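Local coordinates for protein prophenoloxidase b (PDB 3WKY) that is the zymogen of a crustacean phenoloxidase, which once activated probably oxidises phenols at a dinuclear type 3 copper site, at residues P412-R417 and L636-S641; M518-L523 and A643-F648; F593-D598 and M632-E637. All blocks are in the same frame, centred on the assembly; numbering follows the deposited sequence. Where two conformers were deposited one is given.

Overall arrangement
All three contacts lie in the hemocyanin ig-like domain and gather on loop 632-644 and the helix 645-650 that follows it. Interaction 3 is the core contact: apolar side chains of strand 588-598 meet the loop at residues 634-636. Interaction 1 shares L636 and E637 with it but lies nearer the surface, and its chemistry is polar and cationic. Interaction 2 is partly buried. It joins two helix starts by an apolar patch with a backbone bond and waters at its rim. Interactions 1 and 2 meet where Y520 OH reaches R638 O, and both touch the second subunit. Their centres are about 12 Å apart.

Interaction 1: P412-R417 and L636-S641; sequences PPYTPR and LERRSS. With NAG (2-acetamido-2-deoxy-beta-D-glucopyranose), chain E; EDO (1,2-ethanediol), chain N.
R638 lays its side chain over one face of the Y414 ring, and E637 meets the same tyrosine at its edge. The R638 chain can be followed outward. CB and CG pass over Y414 CE2, with CG 3.6 Å from it. CG is anti to the carbonyl carbon (chi1 -74°), and the chain then runs extended to NE. CD sits over the ring face in a CH-pi contact, 3.8 Å from the ring centroid. NE comes over the rim, close to Y414 CZ. CZ lies 3.4 Å from Y414 CE1, and the guanidinium is stacked on the ring with the planes 17° apart. CZ lies 34° off the ring normal, so the cation-pi contact is off-centre. At the tip, NH1 donates to P412 O at 2.9 Å, with the oxygen tilted from the guanidinium plane. NH2 bonds to N326 OD1.

Y414 OH donates to E637 OE1 at 2.6 Å, on the syn side of the carboxylate. E637 OE2 has a salt bridge to K408. An alanine in place of Y414 would probably leave one face of the R638 guanidinium without its stacking partner and E637 OE1 without the phenol donor. P413 CD lies over the R639 guanidinium, 3.9 Å above its plane, in one of two R639 conformers. A water joins Y414 N to R639 O.

The contact ties the loop leading into helix 416-419 to the loop ahead of helix 645-650. R417 NH1 makes a weak bond, in one of its two conformers, to O3 of the glycan on N422. The R638 charge is probably eased by the ring face and two neutral oxygens, while E637 accepts a hydrogen bond from the phenol and has its charge paired with K408.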
loop_
_atom_site.group_PDB
_atom_site.type_symbol
_atom_site.label_atom_id
_atom_site.label_comp_id
_atom_site.label_asym_id
_atom_site.label_seq_id
_atom_site.Cartn_x
_atom_site.Cartn_y
_atom_site.Cartn_z
ATOM N N PRO A 412 25.457 15.193 -30.968
ATOM C CA PRO A 412 26.642 15.986 -30.612
ATOM C C PRO A 412 26.333 17.469 -30.695
ATOM O O PRO A 412 25.501 17.872 -31.514
ATOM C CB PRO A 412 27.673 15.601 -31.689
ATOM C CG PRO A 412 26.867 15.171 -32.865
ATOM C CD PRO A 412 25.598 14.502 -32.264
ATOM N N PRO A 413 26.983 18.285 -29.853
ATOM C CA PRO A 413 26.780 19.736 -29.928
ATOM C C PRO A 413 27.114 20.231 -31.331
ATOM O O PRO A 413 27.949 19.615 -32.000
ATOM C CB PRO A 413 27.818 20.286 -28.946
ATOM C CG PRO A 413 28.056 19.153 -27.968
ATOM C CD PRO A 413 27.918 17.895 -28.775
ATOM N N TYR A 414 26.449 21.294 -31.773
ATOM C CA TYR A 414 26.794 21.931 -33.039
ATOM C C TYR A 414 28.264 22.344 -33.020
ATOM O O TYR A 414 28.754 22.867 -32.016
ATOM C CB TYR A 414 25.900 23.149 -33.293
ATOM C CG TYR A 414 24.457 22.770 -33.560
ATOM C CD1 TYR A 414 24.095 22.136 -34.743
ATOM C CD2 TYR A 414 23.458 23.059 -32.638
ATOM C CE1 TYR A 414 22.769 21.792 -34.993
ATOM C CE2 TYR A 414 22.126 22.702 -32.875
ATOM C CZ TYR A 414 21.795 22.078 -34.049
ATOM O OH TYR A 414 20.480 21.735 -34.280
ATOM N N THR A 415 28.967 22.081 -34.120
ATOM C CA THR A 415 30.389 22.460 -34.238
ATOM C C THR A 415 30.523 23.964 -34.458
ATOM O O THR A 415 29.536 24.632 -34.776
ATOM C CB THR A 415 31.057 21.728 -35.414
ATOM O OG1 THR A 415 30.479 22.178 -36.647
ATOM C CG2 THR A 415 30.880 20.214 -35.272
ATOM N N PRO A 416 31.743 24.516 -34.282
ATOM C CA PRO A 416 31.928 25.941 -34.583
ATOM C C PRO A 416 31.462 26.287 -35.994
ATOM O O PRO A 416 30.798 27.307 -36.194
ATOM C CB PRO A 416 33.444 26.121 -34.457
ATOM C CG PRO A 416 33.827 25.124 -33.394
ATOM C CD PRO A 416 32.919 23.937 -33.598
ATOM N N ARG A 417 31.778 25.436 -36.957
ATOM C CA ARG A 417 31.384 25.676 -38.341
ATOM C C ARG A 417 29.865 25.663 -38.498
ATOM O O ARG A 417 29.305 26.439 -39.273
ATOM C CB ARG A 417 32.017 24.634 -39.266
ATOM C CG ARG A 417 31.765 24.881 -40.746
ATOM C CD ARG A 417 32.395 26.201 -41.194
ATOM N NE ARG A 417 32.046 26.542 -42.571
ATOM C CZ ARG A 417 31.046 27.351 -42.915
ATOM N NH1 ARG A 417 30.806 27.598 -44.194
ATOM N NH2 ARG A 417 30.282 27.909 -41.982
ATOM N N LEU A 636 18.852 25.880 -30.764
ATOM C CA LEU A 636 18.542 25.775 -29.342
ATOM C C LEU A 636 17.770 24.498 -28.969
ATOM O O LEU A 636 16.909 24.526 -28.089
ATOM C CB LEU A 636 17.768 27.012 -28.885
ATOM C CG LEU A 636 18.539 28.325 -29.114
ATOM C CD1 LEU A 636 17.687 29.509 -28.691
ATOM C CD2 LEU A 636 19.855 28.299 -28.349
ATOM N N GLU A 637 18.079 23.392 -29.641
ATOM C CA GLU A 637 17.554 22.094 -29.219
ATOM C C GLU A 637 18.674 21.083 -28.996
ATOM O O GLU A 637 18.406 19.902 -28.799
ATOM C CB GLU A 637 16.509 21.550 -30.210
ATOM C CG GLU A 637 16.669 22.055 -31.654
ATOM C CD GLU A 637 17.944 21.574 -32.309
ATOM O OE1 GLU A 637 18.924 22.362 -32.358
ATOM O OE2 GLU A 637 17.967 20.424 -32.805
ATOM N N ARG A 638 19.928 21.538 -29.001
ATOM C CA ARG A 638 21.037 20.632 -28.684
ATOM C C ARG A 638 21.808 21.061 -27.447
ATOM O O ARG A 638 21.824 22.234 -27.078
ATOM C CB ARG A 638 22.037 20.497 -29.852
ATOM C CG ARG A 638 21.534 19.664 -31.021
ATOM C CD ARG A 638 22.671 19.174 -31.905
ATOM N NE ARG A 638 22.190 18.826 -33.242
ATOM C CZ ARG A 638 22.980 18.506 -34.263
ATOM N NH1 ARG A 638 24.302 18.459 -34.101
ATOM N NH2 ARG A 638 22.449 18.242 -35.444
ATOM N N ARG A 639 22.491 20.102 -26.835
ATOM C CA ARG A 639 23.316 20.419 -25.687
ATOM C C ARG A 639 24.550 21.204 -26.129
ATOM O O ARG A 639 24.933 21.188 -27.310
ATOM C CB ARG A 639 23.730 19.148 -24.952
ATOM C CG ARG A 639 24.653 18.252 -25.744
ATOM C CD ARG A 639 24.742 16.886 -25.071
ATOM N NE ARG A 639 26.091 16.338 -25.134
ATOM C CZ ARG A 639 26.492 15.423 -26.010
ATOM N NH1 ARG A 639 25.645 14.930 -26.904
ATOM N NH2 ARG A 639 27.747 14.992 -25.982
ATOM N N SER A 640 25.153 21.898 -25.177
ATOM C CA SER A 640 26.354 22.702 -25.422
ATOM C C SER A 640 27.299 22.540 -24.250
ATOM O O SER A 640 26.857 22.289 -23.134
ATOM C CB SER A 640 25.997 24.183 -25.531
ATOM O OG SER A 640 27.188 24.969 -25.637
ATOM N N SER A 641 28.602 22.693 -24.482
ATOM C CA SER A 641 29.531 22.677 -23.364
ATOM C C SER A 641 29.388 23.959 -22.540
ATOM O O SER A 641 29.795 23.998 -21.384
ATOM C CB SER A 641 30.966 22.519 -23.847
ATOM O OG SER A 641 31.300 23.581 -24.713
HETATM C C1 NAG E . 30.489 33.388 -45.568
HETATM C C2 NAG E . 30.636 31.949 -45.041
HETATM C C3 NAG E . 30.949 30.868 -46.084
HETATM C C4 NAG E . 30.606 31.245 -47.520
HETATM C C5 NAG E . 31.039 32.673 -47.774
HETATM C C6 NAG E . 30.841 33.050 -49.239
HETATM C C7 NAG E . 31.512 32.042 -42.742
HETATM C C8 NAG E . 32.451 32.960 -42.015
HETATM N N2 NAG E . 31.707 31.910 -44.055
HETATM O O3 NAG E . 30.238 29.697 -45.748
HETATM O O4 NAG E . 31.269 30.386 -48.421
HETATM O O5 NAG E . 30.238 33.488 -46.957
HETATM O O6 NAG E . 29.501 32.800 -49.608
HETATM O O7 NAG E . 30.628 31.458 -42.115
HETATM C C1 EDO N . 28.466 18.731 -24.126
HETATM O O1 EDO N . 28.496 17.570 -24.976
HETATM C C2 EDO N . 27.670 18.390 -22.868
HETATM O O2 EDO N . 26.566 19.293 -22.694
HETATM O O HOH W 1 25.139 22.757 -29.564
#

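Interaction 2: M518-L523 and A643-F648; sequences MNYASL and ATIEDF
Y520 and F648 meet obliquely at the apolar centre, where two short helices of the ig-like domain start side by side. Y520 CE2 lies over one face of the F648 ring, 3.7 Å above its plane and offset toward the rim. The ring planes are 50° apart, an oblique aromatic pair. Y520 CG is anti to the backbone N (chi1 180°), which puts it on the F648 side of CB.

I645 lies next to this pair. Its CD1 is 4.2 Å from Y520 CD2, and the two side chains cross at about a right angle. On its other branch, I645 CG2 touches L523 CD1 at 3.6 Å. L523 and I645 also rest on H591 of strand 588-598, which places both helices against the sheet. L523 reaches A508 of strand 501-509 as well.

The polar end of Y520 leaves the apolar patch: its OH is hydrogen-bonded to R638 O in the loop before helix 645-650. Backbone polarity lies outward from the rings. Y520 N donates to A643 O at 2.9 Å, with an N-H...O angle of 167°. A water that accepts from A521 N donates to this same oxygen, so A643 O serves two N-H groups of helix 520-523, one of them through water. N519 CB packs against it too. A521 and A643 also pack against V516 and K517 of the second subunit.

Each helix has an N-cap side chain. T644 OG1 accepts from D647 N, and N519 OD1 accepts from S522 N at 2.9 Å. A second water bridges the two helix starts: it accepts from I645 N and donates to M518 O and, at 3.2 Å, to E646 OE1.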
loop_
_atom_site.group_PDB
_atom_site.type_symbol
_atom_site.label_atom_id
_atom_site.label_comp_id
_atom_site.label_asym_id
_atom_site.label_seq_id
_atom_site.Cartn_x
_atom_site.Cartn_y
_atom_site.Cartn_z
ATOM N N MET A 518 17.847 30.188 -14.946
ATOM C CA MET A 518 17.941 28.924 -15.654
ATOM C C MET A 518 19.225 28.857 -16.476
ATOM O O MET A 518 19.577 29.812 -17.179
ATOM C CB MET A 518 16.694 28.698 -16.509
ATOM C CG MET A 518 15.472 28.356 -15.658
ATOM S SD MET A 518 14.126 27.694 -16.652
ATOM C CE MET A 518 13.330 29.196 -17.238
ATOM N N ASN A 519 19.947 27.746 -16.346
ATOM C CA ASN A 519 21.157 27.532 -17.131
ATOM C C ASN A 519 20.815 27.121 -18.563
ATOM O O ASN A 519 19.637 26.979 -18.895
ATOM C CB ASN A 519 22.111 26.534 -16.453
ATOM C CG ASN A 519 21.536 25.120 -16.340
ATOM O OD1 ASN A 519 20.482 24.796 -16.895
ATOM N ND2 ASN A 519 22.258 24.259 -15.625
ATOM N N TYR A 520 21.833 26.950 -19.403
ATOM C CA TYR A 520 21.623 26.558 -20.791
ATOM C C TYR A 520 20.810 25.266 -20.903
ATOM O O TYR A 520 19.873 25.186 -21.694
ATOM C CB TYR A 520 22.965 26.409 -21.530
ATOM C CG TYR A 520 22.822 25.994 -22.980
ATOM C CD1 TYR A 520 22.625 24.666 -23.333
ATOM C CD2 TYR A 520 22.889 26.944 -24.008
ATOM C CE1 TYR A 520 22.487 24.285 -24.656
ATOM C CE2 TYR A 520 22.750 26.572 -25.337
ATOM C CZ TYR A 520 22.549 25.247 -25.654
ATOM O OH TYR A 520 22.419 24.855 -26.969
ATOM N N ALA A 521 21.190 24.248 -20.137
ATOM C CA ALA A 521 20.509 22.951 -20.208
ATOM C C ALA A 521 19.011 23.040 -19.893
ATOM O O ALA A 521 18.189 22.391 -20.555
ATOM C CB ALA A 521 21.196 21.940 -19.287
ATOM N N SER A 522 18.658 23.824 -18.883
ATOM C CA SER A 522 17.256 23.977 -18.499
ATOM C C SER A 522 16.485 24.802 -19.516
ATOM O O SER A 522 15.312 24.538 -19.772
ATOM C CB SER A 522 17.140 24.626 -17.116
ATOM O OG SER A 522 17.791 23.830 -16.141
ATOM N N LEU A 523 17.144 25.807 -20.095
ATOM C CA LEU A 523 16.481 26.666 -21.068
ATOM C C LEU A 523 16.095 25.927 -22.343
ATOM O O LEU A 523 15.155 26.328 -23.026
ATOM C CB LEU A 523 17.367 27.885 -21.404
ATOM C CG LEU A 523 17.488 28.922 -20.288
ATOM C CD1 LEU A 523 18.571 29.973 -20.643
ATOM C CD2 LEU A 523 16.162 29.611 -20.072
ATOM N N ALA A 643 27.817 26.618 -20.153
ATOM C CA ALA A 643 26.927 26.450 -19.005
ATOM C C ALA A 643 25.699 27.351 -19.069
ATOM O O ALA A 643 24.643 26.983 -18.580
ATOM C CB ALA A 643 27.677 26.692 -17.703
ATOM N N THR A 644 25.845 28.540 -19.650
ATOM C CA THR A 644 24.754 29.512 -19.674
ATOM C C THR A 644 24.450 29.978 -21.092
ATOM O O THR A 644 25.286 29.825 -21.992
ATOM C CB THR A 644 25.065 30.730 -18.785
ATOM O OG1 THR A 644 26.198 31.440 -19.312
ATOM C CG2 THR A 644 25.367 30.289 -17.355
ATOM N N ILE A 645 23.253 30.524 -21.297
ATOM C CA ILE A 645 22.893 31.045 -22.610
ATOM C C ILE A 645 23.767 32.266 -22.890
ATOM O O ILE A 645 24.153 32.491 -24.028
ATOM C CB ILE A 645 21.375 31.361 -22.742
ATOM C CG1 ILE A 645 21.014 31.735 -24.184
ATOM C CG2 ILE A 645 20.927 32.424 -21.739
ATOM C CD1 ILE A 645 21.282 30.603 -25.185
ATOM N N GLU A 646 24.110 33.011 -21.842
ATOM C CA GLU A 646 25.043 34.140 -21.967
ATOM C C GLU A 646 26.407 33.703 -22.523
ATOM O O GLU A 646 26.917 34.301 -23.487
ATOM C CB GLU A 646 25.209 34.844 -20.613
ATOM C CG GLU A 646 23.953 35.574 -20.122
ATOM C CD GLU A 646 22.966 34.691 -19.344
ATOM O OE1 GLU A 646 23.085 33.444 -19.356
ATOM O OE2 GLU A 646 22.049 35.260 -18.713
ATOM N N ASP A 647 27.000 32.672 -21.921
ATOM C CA ASP A 647 28.286 32.148 -22.386
ATOM C C ASP A 647 28.188 31.630 -23.813
ATOM O O ASP A 647 29.104 31.808 -24.615
ATOM C CB ASP A 647 28.798 31.022 -21.479
ATOM C CG ASP A 647 29.317 31.522 -20.143
ATOM O OD1 ASP A 647 29.418 32.755 -19.950
ATOM O OD2 ASP A 647 29.633 30.671 -19.286
ATOM N N PHE A 648 27.079 30.968 -24.120
ATOM C CA PHE A 648 26.855 30.424 -25.458
ATOM C C PHE A 648 26.856 31.524 -26.515
ATOM O O PHE A 648 27.539 31.425 -27.528
ATOM C CB PHE A 648 25.512 29.684 -25.477
ATOM C CG PHE A 648 25.159 29.070 -26.808
ATOM C CD1 PHE A 648 25.787 27.913 -27.241
ATOM C CD2 PHE A 648 24.164 29.630 -27.602
ATOM C CE1 PHE A 648 25.460 27.330 -28.468
ATOM C CE2 PHE A 648 23.822 29.052 -28.829
ATOM C CZ PHE A 648 24.474 27.899 -29.258
HETATM O O HOH W 2 21.642 30.639 -18.813
HETATM O O HOH W 3 23.740 24.203 -18.703
#

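Interaction 3: F593-D598 and M632-E637; sequences FVMATD and MGYPLE. With NAG (2-acetamido-2-deoxy-beta-D-glucopyranose), chain E.
A cis peptide bond before P635 shapes the loop that M595 and F593 pack against. M595 runs extended, and it and P635 lie alongside each other, pointing opposite ways. Its SD is 3.7 Å from P635 CG. Its CE ends 3.5 Å from Y634 OH, and the sulfur makes an oblique Met-aromatic contact with the Y634 ring, 5.0 Å from the centroid.

F593 reaches tip to tip toward L636. L636 CD1 sits over one face of the F593 ring in a CH-pi contact, 3.8 Å from the centroid and 14° off the normal. F593 CZ meets P635 CG at 4.1 Å. The loop turns tightly here, with L636 N bonded to G633 O. At the backbone angles of G633 (90°/1°), a CB would clash with the carbonyl oxygen of M632.

Y634 OH finds its polar partner in Q418 O, and the Y634 ring stacks on W630 and meets Y414 edge-to-face. The contact lies on one side of strand 588-598, which sits in the sheet between strands 501-509 and 655-664. Helix 645-650 flanks it through V649 on F593 and F648 on L636.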
loop_
_atom_site.group_PDB
_atom_site.type_symbol
_atom_site.label_atom_id
_atom_site.label_comp_id
_atom_site.label_asym_id
_atom_site.label_seq_id
_atom_site.Cartn_x
_atom_site.Cartn_y
_atom_site.Cartn_z
ATOM N N PHE A 593 16.435 35.752 -27.682
ATOM C CA PHE A 593 17.642 35.287 -28.369
ATOM C C PHE A 593 17.536 35.597 -29.857
ATOM O O PHE A 593 16.502 35.326 -30.476
ATOM C CB PHE A 593 17.785 33.767 -28.160
ATOM C CG PHE A 593 18.834 33.092 -29.045
ATOM C CD1 PHE A 593 18.530 32.693 -30.353
ATOM C CD2 PHE A 593 20.086 32.789 -28.541
ATOM C CE1 PHE A 593 19.472 32.051 -31.147
ATOM C CE2 PHE A 593 21.043 32.146 -29.327
ATOM C CZ PHE A 593 20.731 31.770 -30.633
ATOM N N VAL A 594 18.605 36.148 -30.434
ATOM C CA VAL A 594 18.622 36.496 -31.856
ATOM C C VAL A 594 19.856 35.904 -32.528
ATOM O O VAL A 594 20.981 36.133 -32.074
ATOM C CB VAL A 594 18.658 38.038 -32.057
ATOM C CG1 VAL A 594 18.672 38.392 -33.556
ATOM C CG2 VAL A 594 17.491 38.702 -31.343
ATOM N N MET A 595 19.656 35.152 -33.609
ATOM C CA MET A 595 20.783 34.649 -34.385
ATOM C C MET A 595 20.656 34.976 -35.873
ATOM O O MET A 595 19.594 34.792 -36.477
ATOM C CB MET A 595 20.938 33.141 -34.205
ATOM C CG MET A 595 22.120 32.544 -34.952
ATOM S SD MET A 595 22.177 30.750 -34.713
ATOM C CE MET A 595 23.742 30.313 -35.480
ATOM N N ALA A 596 21.737 35.482 -36.458
ATOM C CA ALA A 596 21.786 35.700 -37.905
ATOM C C ALA A 596 22.545 34.535 -38.527
ATOM O O ALA A 596 23.723 34.312 -38.232
ATOM C CB ALA A 596 22.476 37.032 -38.233
ATOM N N THR A 597 21.871 33.783 -39.387
ATOM C CA THR A 597 22.521 32.626 -39.979
ATOM C C THR A 597 22.653 32.786 -41.487
ATOM O O THR A 597 21.836 33.430 -42.141
ATOM C CB THR A 597 21.768 31.327 -39.633
ATOM O OG1 THR A 597 22.525 30.191 -40.061
ATOM C CG2 THR A 597 20.447 31.322 -40.312
ATOM N N ASP A 598 23.739 32.236 -42.030
ATOM C CA ASP A 598 23.981 32.319 -43.466
ATOM C C ASP A 598 22.956 31.457 -44.190
ATOM O O ASP A 598 22.579 30.388 -43.700
ATOM C CB ASP A 598 25.388 31.829 -43.812
ATOM C CG ASP A 598 26.480 32.607 -43.094
ATOM O OD1 ASP A 598 26.287 33.814 -42.808
ATOM O OD2 ASP A 598 27.540 31.997 -42.822
ATOM N N MET A 632 14.455 21.908 -36.967
ATOM C CA MET A 632 13.525 22.914 -36.454
ATOM C C MET A 632 13.901 23.304 -35.023
ATOM O O MET A 632 14.111 22.430 -34.164
ATOM C CB MET A 632 12.094 22.381 -36.494
ATOM C CG MET A 632 11.634 22.042 -37.920
ATOM S SD MET A 632 9.973 21.351 -37.921
ATOM C CE MET A 632 10.055 20.345 -39.398
ATOM N N GLY A 633 13.990 24.610 -34.776
ATOM C CA GLY A 633 14.380 25.119 -33.475
ATOM C C GLY A 633 15.881 25.330 -33.321
ATOM O O GLY A 633 16.336 25.736 -32.253
ATOM N N TYR A 634 16.640 25.056 -34.379
ATOM C CA TYR A 634 18.088 25.260 -34.385
ATOM C C TYR A 634 18.391 26.705 -34.018
ATOM O O TYR A 634 17.672 27.614 -34.439
ATOM C CB TYR A 634 18.643 24.920 -35.772
ATOM C CG TYR A 634 19.974 25.563 -36.146
ATOM C CD1 TYR A 634 20.016 26.797 -36.774
ATOM C CD2 TYR A 634 21.178 24.898 -35.926
ATOM C CE1 TYR A 634 21.227 27.374 -37.144
ATOM C CE2 TYR A 634 22.402 25.478 -36.293
ATOM C CZ TYR A 634 22.409 26.707 -36.903
ATOM O OH TYR A 634 23.620 27.293 -37.275
ATOM N N PRO A 635 19.441 26.927 -33.213
ATOM C CA PRO A 635 20.372 25.927 -32.680
ATOM C C PRO A 635 20.033 25.508 -31.244
ATOM O O PRO A 635 20.842 24.837 -30.602
ATOM C CB PRO A 635 21.688 26.703 -32.658
ATOM C CG PRO A 635 21.265 28.100 -32.306
ATOM C CD PRO A 635 19.875 28.300 -32.886
ATOM N N LEU A 636 18.852 25.880 -30.764
ATOM C CA LEU A 636 18.542 25.775 -29.342
ATOM C C LEU A 636 17.770 24.498 -28.969
ATOM O O LEU A 636 16.909 24.526 -28.089
ATOM C CB LEU A 636 17.768 27.012 -28.885
ATOM C CG LEU A 636 18.539 28.325 -29.114
ATOM C CD1 LEU A 636 17.687 29.509 -28.691
ATOM C CD2 LEU A 636 19.855 28.299 -28.349
ATOM N N GLU A 637 18.079 23.392 -29.641
ATOM C CA GLU A 637 17.554 22.094 -29.219
ATOM C C GLU A 637 18.674 21.083 -28.996
ATOM O O GLU A 637 18.406 19.902 -28.799
ATOM C CB GLU A 637 16.509 21.550 -30.210
ATOM C CG GLU A 637 16.669 22.055 -31.654
ATOM C CD GLU A 637 17.944 21.574 -32.309
ATOM O OE1 GLU A 637 18.924 22.362 -32.358
ATOM O OE2 GLU A 637 17.967 20.424 -32.805
HETATM C C1 NAG E . 30.489 33.388 -45.568
HETATM C C2 NAG E . 30.636 31.949 -45.041
HETATM C C3 NAG E . 30.949 30.868 -46.084
HETATM C C4 NAG E . 30.606 31.245 -47.520
HETATM C C5 NAG E . 31.039 32.673 -47.774
HETATM C C6 NAG E . 30.841 33.050 -49.239
HETATM C C7 NAG E . 31.512 32.042 -42.742
HETATM C C8 NAG E . 32.451 32.960 -42.015
HETATM N N2 NAG E . 31.707 31.910 -44.055
HETATM O O3 NAG E . 30.238 29.697 -45.748
HETATM O O4 NAG E . 31.269 30.386 -48.421
HETATM O O5 NAG E . 30.238 33.488 -46.957
HETATM O O6 NAG E . 29.501 32.800 -49.608
HETATM O O7 NAG E . 30.628 31.458 -42.115
#